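Local atomic coordinates of Cag38821 (Sulfolobus islandicus rod-shaped virus 1, PDB entry 2X48), a protein that is of unknown function but probably has a helix-turn-helix following a short beta-hairpin, an arrangement consistent with DNA binding. Residues A[22-27]-A[35-40]; A[3-8]-A[18-23]. All coordinates share one frame; numbering follows the deposited sequence.

Contact 1: residues A[22-27]-A[35-40]; sequences SVAHEL and QQIANA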
# COMPACT_ATOMS: atom_id res chain seq x y z
N SER A 22 -2.05 -0.78 6.18
CA SER A 22 -1.11 0.12 6.84
C SER A 22 -0.17 0.82 5.86
O SER A 22 0.03 2.03 5.97
CB SER A 22 -0.31 -0.61 7.89
OG SER A 22 -1.05 -0.76 9.08
N VAL A 23 0.39 0.08 4.91
CA VAL A 23 1.26 0.67 3.90
C VAL A 23 0.48 1.63 3.00
O VAL A 23 0.95 2.73 2.70
CB VAL A 23 1.94 -0.40 3.03
CG1 VAL A 23 2.72 0.24 1.88
CG2 VAL A 23 2.88 -1.24 3.89
N ALA A 24 -0.72 1.23 2.61
CA ALA A 24 -1.60 2.06 1.81
C ALA A 24 -1.78 3.39 2.50
O ALA A 24 -1.61 4.44 1.87
CB ALA A 24 -2.95 1.38 1.60
N HIS A 25 -2.11 3.35 3.79
CA HIS A 25 -2.30 4.58 4.60
C HIS A 25 -1.06 5.46 4.60
O HIS A 25 -1.19 6.68 4.47
CB HIS A 25 -2.67 4.26 6.06
CG HIS A 25 -4.07 3.75 6.24
ND1 HIS A 25 -4.49 3.14 7.41
CD2 HIS A 25 -5.14 3.74 5.41
CE1 HIS A 25 -5.75 2.79 7.29
NE2 HIS A 25 -6.17 3.14 6.09
N GLU A 26 0.12 4.87 4.76
CA GLU A 26 1.37 5.64 4.76
C GLU A 26 1.63 6.29 3.41
O GLU A 26 2.05 7.44 3.34
CB GLU A 26 2.59 4.79 5.15
CG GLU A 26 2.92 4.80 6.65
CD GLU A 26 4.42 4.79 6.97
OE1 GLU A 26 4.75 4.40 8.11
OE2 GLU A 26 5.27 5.17 6.11
N LEU A 27 1.40 5.55 2.34
CA LEU A 27 1.74 6.07 1.02
C LEU A 27 0.80 7.21 0.64
O LEU A 27 1.22 8.20 0.01
CB LEU A 27 1.73 4.94 -0.01
CG LEU A 27 2.78 3.85 0.21
CD1 LEU A 27 2.56 2.67 -0.74
CD2 LEU A 27 4.21 4.40 0.07
N GLN A 35 -3.69 5.14 -8.08
CA GLN A 35 -3.06 4.37 -9.16
C GLN A 35 -1.68 3.88 -8.70
O GLN A 35 -1.35 2.71 -8.85
CB GLN A 35 -2.99 5.22 -10.45
CG GLN A 35 -2.01 4.74 -11.55
CD GLN A 35 -2.44 3.44 -12.23
OE1 GLN A 35 -2.66 3.41 -13.45
NE2 GLN A 35 -2.54 2.35 -11.45
N GLN A 36 -0.92 4.79 -8.09
CA GLN A 36 0.44 4.51 -7.66
C GLN A 36 0.50 3.57 -6.45
O GLN A 36 1.44 2.79 -6.33
CB GLN A 36 1.19 5.81 -7.36
CG GLN A 36 1.60 6.62 -8.61
CD GLN A 36 1.96 8.07 -8.32
OE1 GLN A 36 1.92 8.52 -7.18
NE2 GLN A 36 2.30 8.81 -9.35
N ILE A 37 -0.48 3.66 -5.56
CA ILE A 37 -0.54 2.75 -4.40
C ILE A 37 -0.87 1.33 -4.85
O ILE A 37 -0.31 0.37 -4.34
CB ILE A 37 -1.54 3.25 -3.32
CG1 ILE A 37 -1.02 4.53 -2.67
CG2 ILE A 37 -1.72 2.20 -2.23
CD1 ILE A 37 -2.03 5.25 -1.83
N ALA A 38 -1.76 1.22 -5.83
CA ALA A 38 -2.19 -0.07 -6.36
C ALA A 38 -1.04 -0.82 -7.03
O ALA A 38 -0.88 -2.03 -6.83
CB ALA A 38 -3.33 0.13 -7.34
N ASN A 39 -0.23 -0.12 -7.82
CA ASN A 39 0.93 -0.75 -8.45
C ASN A 39 1.99 -1.13 -7.43
O ASN A 39 2.62 -2.17 -7.56
CB ASN A 39 1.53 0.14 -9.54
CG ASN A 39 0.81 -0.01 -10.86
OD1 ASN A 39 -0.16 0.70 -11.13
ND2 ASN A 39 1.24 -0.97 -11.69
N ALA A 40 2.18 -0.29 -6.42
CA ALA A 40 3.20 -0.54 -5.40
C ALA A 40 2.91 -1.79 -4.57
O ALA A 40 3.83 -2.51 -4.18
CB ALA A 40 3.36 0.67 -4.50
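Apolar packing joins the two helices, and Ile37 carries most of it. CG1 meets Leu27 CB at 3.8 Å, while CG2 lies over Ala24 CA and CB, 4.1 Å from the latter. The first torsion (chi1 -68°) puts CG1 beside the backbone N, facing Leu27, and CG2 beside the carbonyl carbon, facing Ala24. CD1 reaches between Leu27 CB and Ala24 O, 3.8 Å from that oxygen. One turn further along helix 34-41, Ala40 CB meets the end of Leu27 at CD1, 4.3 Å away. The small side chain of Ala24 lets Ile37 come close to the backbone of segment 22-27. The two short segments run 143° apart in direction, with axes 10.2 Å apart at closest approach.

Polar side chains of helix 17-29 find their partners elsewhere. His25 NE2 is hydrogen-bonded to Tyr51 O of helix 45-52, and Glu26 OE2 to Tyr12 OH of strand 10-14. Ile37 also touches Val48, so the apolar seam continues into helix 45-52, the second helix of the probable helix-turn-helix. No hydrogen bond links segments 22-27 and 35-40, so their association here rests on aliphatic burial.

Contact 2: residues A[3-8]-A[18-23]; sequences KEIQVQ and DDLVSV
The backbone of strand 3-7 stays well separated from segment 18-23, the nearest pair of alpha carbons being Ile5 CA and Val23 CA at 8.9 Å, so that side chains alone bridge the two. The terminal methyls of Ile5 and Leu20 meet between them. Ile5 CD1, carried outward by an extended second torsion (chi2 -167°), comes to 4.3 Å from Leu20 CD2. The CB of Leu20 does not aim at the strand, and it is the far end of the side chain that swings nearer. Val23 does point toward the strand, but stands a little back, its CG1 4.9 Å from Ile5 CD1.

In the fold, this is where the N-terminal beta-hairpin, strands 3-7 and 10-14, lies on the first of three helices. Val14 of the partner strand touches both Ile5 and Leu20, and Leu41 of helix 34-41 adds to the same apolar cluster.

Lys3 runs alongside this cluster with its chain nearly fully extended. Its NZ passes Leu20 CD2 at 4.5 Å, a loose approach, and is hydrogen-bonded to Leu41 O at the end of helix 34-41.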
# COMPACT_ATOMS: atom_id res chain seq x y z
N LYS A 3 6.42 -10.77 1.84
CA LYS A 3 6.66 -9.89 0.69
C LYS A 3 7.16 -8.51 1.15
O LYS A 3 6.67 -7.96 2.14
CB LYS A 3 5.33 -9.80 -0.09
CG LYS A 3 5.06 -8.58 -0.96
CD LYS A 3 3.64 -8.71 -1.57
CE LYS A 3 3.16 -7.44 -2.29
NZ LYS A 3 1.76 -7.54 -2.81
N GLU A 4 8.14 -7.96 0.44
CA GLU A 4 8.76 -6.68 0.83
C GLU A 4 8.56 -5.58 -0.23
O GLU A 4 8.98 -5.74 -1.37
CB GLU A 4 10.25 -6.88 1.08
CG GLU A 4 10.95 -5.69 1.71
CD GLU A 4 12.46 -5.78 1.63
OE1 GLU A 4 13.04 -6.82 2.04
OE2 GLU A 4 13.07 -4.80 1.16
N ILE A 5 7.96 -4.46 0.17
CA ILE A 5 7.61 -3.37 -0.77
C ILE A 5 8.56 -2.17 -0.66
O ILE A 5 8.72 -1.59 0.41
CB ILE A 5 6.15 -2.90 -0.52
CG1 ILE A 5 5.20 -4.11 -0.62
CG2 ILE A 5 5.78 -1.79 -1.50
CD1 ILE A 5 3.75 -3.77 -0.72
N GLN A 6 9.20 -1.80 -1.77
CA GLN A 6 10.18 -0.71 -1.77
C GLN A 6 9.63 0.54 -2.43
O GLN A 6 9.35 0.55 -3.64
CB GLN A 6 11.51 -1.14 -2.42
CG GLN A 6 12.37 0.03 -2.91
CD GLN A 6 13.84 -0.12 -2.62
OE1 GLN A 6 14.56 -0.88 -3.28
NE2 GLN A 6 14.31 0.63 -1.62
N VAL A 7 9.50 1.59 -1.63
CA VAL A 7 9.14 2.94 -2.09
C VAL A 7 10.21 3.92 -1.61
O VAL A 7 10.34 4.13 -0.41
CB VAL A 7 7.77 3.39 -1.55
CG1 VAL A 7 7.54 4.89 -1.81
CG2 VAL A 7 6.66 2.56 -2.18
N GLN A 8 10.95 4.51 -2.55
CA GLN A 8 12.02 5.46 -2.22
C GLN A 8 12.97 4.81 -1.20
O GLN A 8 13.44 3.71 -1.45
CB GLN A 8 11.46 6.80 -1.74
CG GLN A 8 10.73 7.61 -2.82
CD GLN A 8 11.68 8.38 -3.77
OE1 GLN A 8 12.80 7.95 -4.04
NE2 GLN A 8 11.21 9.52 -4.26
N ASP A 18 -3.80 -6.85 6.62
CA ASP A 18 -3.76 -5.73 7.57
C ASP A 18 -2.50 -4.86 7.38
O ASP A 18 -2.54 -3.64 7.58
CB ASP A 18 -3.86 -6.23 9.03
CG ASP A 18 -5.29 -6.60 9.44
OD1 ASP A 18 -5.49 -7.71 9.98
OD2 ASP A 18 -6.21 -5.77 9.25
N ASP A 19 -1.40 -5.50 6.98
CA ASP A 19 -0.16 -4.80 6.69
C ASP A 19 -0.28 -3.99 5.40
O ASP A 19 0.28 -2.89 5.30
CB ASP A 19 1.01 -5.78 6.56
CG ASP A 19 1.30 -6.55 7.87
OD1 ASP A 19 0.81 -6.14 8.95
OD2 ASP A 19 2.04 -7.56 7.81
N LEU A 20 -1.00 -4.52 4.41
CA LEU A 20 -1.19 -3.80 3.15
C LEU A 20 -1.96 -2.53 3.42
O LEU A 20 -1.62 -1.47 2.88
CB LEU A 20 -1.95 -4.64 2.11
CG LEU A 20 -1.23 -5.75 1.34
CD1 LEU A 20 -2.23 -6.48 0.44
CD2 LEU A 20 -0.06 -5.21 0.52
N VAL A 21 -3.01 -2.62 4.24
CA VAL A 21 -3.79 -1.44 4.61
C VAL A 21 -2.87 -0.38 5.21
O VAL A 21 -2.88 0.77 4.78
CB VAL A 21 -4.92 -1.79 5.58
CG1 VAL A 21 -5.52 -0.52 6.19
CG2 VAL A 21 -5.99 -2.62 4.87
N SER A 22 -2.05 -0.78 6.18
CA SER A 22 -1.11 0.12 6.84
C SER A 22 -0.17 0.82 5.86
O SER A 22 0.03 2.03 5.97
CB SER A 22 -0.31 -0.61 7.89
OG SER A 22 -1.05 -0.76 9.08
N VAL A 23 0.39 0.08 4.91
CA VAL A 23 1.26 0.67 3.90
C VAL A 23 0.48 1.63 3.00
O VAL A 23 0.95 2.73 2.70
CB VAL A 23 1.94 -0.40 3.03
CG1 VAL A 23 2.72 0.24 1.88
CG2 VAL A 23 2.88 -1.24 3.89

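Contacts 1 and 2 lie along helix 17-29, their centres about 7 Å apart, and share Ser22 and Val23 in sequence. One surface of helix 17-29 meets helix 34-41 in contact 1, another meets strand 3-7 in contact 2. They also meet directly: Leu27 CD2 packs on Val7 CG2 at 3.8 Å, and Ile5 CG2 lies close to Ala40 O. Leu41, just past segment 35-40, touches Ile5, Leu20, Val23 and Ala24, so the hairpin and both helices form one continuous apolar core. If the protein binds DNA as helix-turn-helix proteins do, helix 45-52 would probably be the recognition helix; contact 1 joins the first helix of that motif to helix 17-29.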